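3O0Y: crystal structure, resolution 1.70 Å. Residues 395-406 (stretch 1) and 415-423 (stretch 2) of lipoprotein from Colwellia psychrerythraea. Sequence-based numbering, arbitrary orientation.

Stretch 1, residues 395-406: VQDGAPGGQYTS
Stretch 2 (415-423) GIYWINLRD

Stretch 1 begins in a weakly bonded helix around Val-395 and Gln-396, then loops and becomes a strand at 402-405. This strand runs antiparallel (160°) to that of stretch 2, which pairs through Ile-416 to Ile-419; their axes approach to 4.6 Å. Gln-396 (chi1 p, chi2 t) points toward stretch 2. Water 1 donates to Gln-396 OE1 (3.0 Å) and accepts from Leu-421 N (2.9 Å). Gln-396 O accepts from Asn-420 ND2 at 3.0 Å. Asp-397 OD1 lies 4.3 Å from Arg-422 NE, too far for a salt bridge. Asn-420 (chi1 t) ties down the loop: ND2 also reaches Ala-399 O weakly at 3.2 Å and Pro-400 O at 3.1 Å. Asn-420 OD1 accepts from Arg-422 N at 2.9 Å. Gly-401 (phi/psi -57/-42) accepts at O from Asn-420 N, 2.9 Å. Extended Gly-402 pairs with Ile-419, CA-CA 4.6 Å, without hydrogen bonds. Gln-403 (chi1 t, chi2 t) pairs with Trp-418 (chi1 m, chi2 87°): Gln-403 N to Trp-418 O is 3.0 Å, Trp-418 N to Gln-403 O 2.8 Å. Tyr-404 (chi1 t, chi2 75°) pairs with Tyr-417, non-hydrogen-bonded, CA-CA 4.6 Å, both side chains on the same sheet face. Tyr-404 OH lies 3.6 Å from Gly-415 CA, where a CB would clash. Thr-405 (chi1 p) pairs with Ile-416: Thr-405 N to Ile-416 O is 2.9 Å, Ile-416 N to Thr-405 O 3.0 Å. Thr-405 OG1 accepts from Trp-418 NE1 at 2.9 Å, bridging side chains on the face carrying Gln-403, Thr-405, Ile-416 and Trp-418.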

# COMPACT_ATOMS: atom_id res chain seq x y z
N VAL A 395 16.05 2.92 -8.27
CA VAL A 395 14.97 2.05 -7.88
C VAL A 395 13.86 1.97 -8.94
O VAL A 395 13.01 1.12 -8.85
CB VAL A 395 14.43 2.45 -6.48
CG1 VAL A 395 15.65 2.74 -5.54
CG2 VAL A 395 13.54 3.67 -6.59
N GLN A 396 13.97 2.77 -10.00
CA GLN A 396 12.84 2.92 -10.91
C GLN A 396 12.55 1.66 -11.73
O GLN A 396 11.43 1.45 -12.12
CB GLN A 396 13.03 4.14 -11.84
CG GLN A 396 14.19 3.97 -12.85
CD GLN A 396 14.42 5.19 -13.71
OE1 GLN A 396 13.73 6.17 -13.60
NE2 GLN A 396 15.45 5.13 -14.55
N ASP A 397 13.55 0.79 -11.95
CA ASP A 397 13.29 -0.42 -12.72
C ASP A 397 12.33 -1.33 -11.99
O ASP A 397 11.43 -1.90 -12.59
CB ASP A 397 14.58 -1.20 -13.08
CG ASP A 397 15.60 -0.36 -13.82
OD1 ASP A 397 15.24 0.69 -14.41
OD2 ASP A 397 16.79 -0.80 -13.88
N GLY A 398 12.45 -1.49 -10.71
CA GLY A 398 11.43 -2.33 -10.02
C GLY A 398 10.20 -1.62 -9.45
O GLY A 398 9.26 -2.27 -8.93
N ALA A 399 10.14 -0.30 -9.56
CA ALA A 399 9.10 0.47 -8.85
C ALA A 399 7.81 0.49 -9.63
O ALA A 399 7.79 0.41 -10.88
CB ALA A 399 9.58 1.94 -8.58
N PRO A 400 6.71 0.70 -8.93
CA PRO A 400 5.46 0.88 -9.59
C PRO A 400 5.41 2.17 -10.44
O PRO A 400 6.33 2.99 -10.40
CB PRO A 400 4.47 1.03 -8.43
CG PRO A 400 5.24 1.52 -7.37
CD PRO A 400 6.58 0.91 -7.47
N GLY A 401 4.39 2.25 -11.27
CA GLY A 401 4.12 3.45 -12.10
C GLY A 401 3.96 4.70 -11.26
O GLY A 401 4.46 5.77 -11.62
N GLY A 402 3.24 4.55 -10.15
CA GLY A 402 3.08 5.63 -9.16
C GLY A 402 2.81 5.09 -7.79
O GLY A 402 2.43 3.94 -7.65
N GLN A 403 2.96 5.93 -6.75
CA GLN A 403 2.73 5.43 -5.38
C GLN A 403 2.54 6.67 -4.53
O GLN A 403 2.99 7.75 -4.90
CB GLN A 403 3.96 4.67 -4.92
CG GLN A 403 3.84 4.04 -3.57
CD GLN A 403 4.93 3.03 -3.38
OE1 GLN A 403 6.11 3.34 -3.53
NE2 GLN A 403 4.53 1.77 -3.18
N TYR A 404 1.91 6.51 -3.39
CA TYR A 404 1.78 7.61 -2.45
C TYR A 404 2.36 7.10 -1.15
O TYR A 404 2.05 5.97 -0.71
CB TYR A 404 0.31 8.00 -2.20
CG TYR A 404 0.16 9.03 -1.11
CD1 TYR A 404 0.48 10.31 -1.32
CD2 TYR A 404 -0.26 8.68 0.16
CE1 TYR A 404 0.36 11.25 -0.31
CE2 TYR A 404 -0.39 9.58 1.16
CZ TYR A 404 -0.04 10.85 0.96
OH TYR A 404 -0.15 11.76 1.96
N THR A 405 3.20 7.92 -0.54
CA THR A 405 3.68 7.69 0.86
C THR A 405 3.19 8.72 1.81
O THR A 405 3.14 9.89 1.48
CB THR A 405 5.22 7.60 0.92
OG1 THR A 405 5.81 8.76 0.33
CG2 THR A 405 5.71 6.36 0.15
N SER A 406 2.68 8.24 2.96
CA SER A 406 2.09 9.14 3.96
C SER A 406 3.08 10.16 4.53
O SER A 406 4.29 9.90 4.60
CB SER A 406 1.55 8.30 5.08
OG SER A 406 1.19 9.12 6.24
N GLY A 415 3.61 14.27 2.68
CA GLY A 415 3.13 13.16 1.87
C GLY A 415 3.64 13.33 0.47
O GLY A 415 3.75 14.46 -0.03
N ILE A 416 4.00 12.22 -0.17
CA ILE A 416 4.60 12.27 -1.52
C ILE A 416 3.91 11.36 -2.50
O ILE A 416 3.70 10.17 -2.25
CB ILE A 416 6.11 11.86 -1.44
CG1 ILE A 416 6.86 12.83 -0.47
CG2 ILE A 416 6.79 11.86 -2.84
CD1 ILE A 416 8.18 12.24 0.00
N TYR A 417 3.60 11.95 -3.65
CA TYR A 417 3.18 11.29 -4.84
C TYR A 417 4.45 11.03 -5.63
O TYR A 417 5.10 11.92 -6.13
CB TYR A 417 2.15 12.15 -5.58
CG TYR A 417 1.81 11.79 -7.03
CD1 TYR A 417 2.02 10.56 -7.57
CD2 TYR A 417 1.14 12.72 -7.79
CE1 TYR A 417 1.66 10.29 -8.89
CE2 TYR A 417 0.81 12.45 -9.12
CZ TYR A 417 1.05 11.23 -9.65
OH TYR A 417 0.68 10.94 -10.94
N TRP A 418 4.80 9.74 -5.68
CA TRP A 418 5.90 9.28 -6.44
C TRP A 418 5.49 8.87 -7.84
O TRP A 418 4.49 8.14 -8.04
CB TRP A 418 6.53 8.07 -5.81
CG TRP A 418 7.09 8.30 -4.48
CD1 TRP A 418 6.40 8.20 -3.32
CD2 TRP A 418 8.44 8.69 -4.12
NE1 TRP A 418 7.23 8.48 -2.24
CE2 TRP A 418 8.48 8.80 -2.70
CE3 TRP A 418 9.59 8.99 -4.85
CZ2 TRP A 418 9.63 9.19 -2.01
CZ3 TRP A 418 10.74 9.39 -4.19
CH2 TRP A 418 10.75 9.47 -2.75
N ILE A 419 6.25 9.36 -8.81
CA ILE A 419 6.02 9.01 -10.22
C ILE A 419 7.23 8.33 -10.85
O ILE A 419 8.36 8.76 -10.62
CB ILE A 419 5.60 10.32 -11.01
CG1 ILE A 419 5.22 9.96 -12.43
CG2 ILE A 419 6.68 11.36 -10.94
CD1 ILE A 419 3.90 9.22 -12.57
N ASN A 420 7.01 7.25 -11.64
CA ASN A 420 8.11 6.53 -12.31
C ASN A 420 8.38 7.12 -13.68
O ASN A 420 7.50 7.05 -14.56
CB ASN A 420 7.72 5.08 -12.48
CG ASN A 420 8.89 4.23 -12.77
OD1 ASN A 420 9.76 4.59 -13.54
ND2 ASN A 420 8.94 3.06 -12.14
N LEU A 421 9.52 7.80 -13.83
CA LEU A 421 9.88 8.39 -15.11
C LEU A 421 10.81 7.52 -15.97
O LEU A 421 11.40 8.02 -16.96
CB LEU A 421 10.48 9.75 -14.85
CG LEU A 421 9.75 10.77 -13.98
CD1 LEU A 421 10.62 12.00 -13.82
CD2 LEU A 421 8.39 11.02 -14.67
N ARG A 422 10.90 6.23 -15.65
CA ARG A 422 11.84 5.39 -16.42
C ARG A 422 11.53 5.35 -17.92
O ARG A 422 12.45 5.52 -18.76
CB ARG A 422 11.85 3.96 -15.93
CG ARG A 422 12.87 3.02 -16.60
CD ARG A 422 12.76 1.54 -16.13
NE ARG A 422 11.78 0.78 -16.92
CZ ARG A 422 10.54 0.41 -16.52
NH1 ARG A 422 10.06 0.64 -15.30
NH2 ARG A 422 9.78 -0.26 -17.38
N ASP A 423 10.25 5.12 -18.25
CA ASP A 423 9.87 4.86 -19.64
C ASP A 423 8.67 5.74 -20.03
O ASP A 423 7.58 5.60 -19.44
CB ASP A 423 9.41 3.42 -19.71
CG ASP A 423 9.04 2.98 -21.15
OD1 ASP A 423 9.17 3.82 -22.11
OD2 ASP A 423 8.59 1.81 -21.28
O HOH W 1 11.69 7.58 -11.99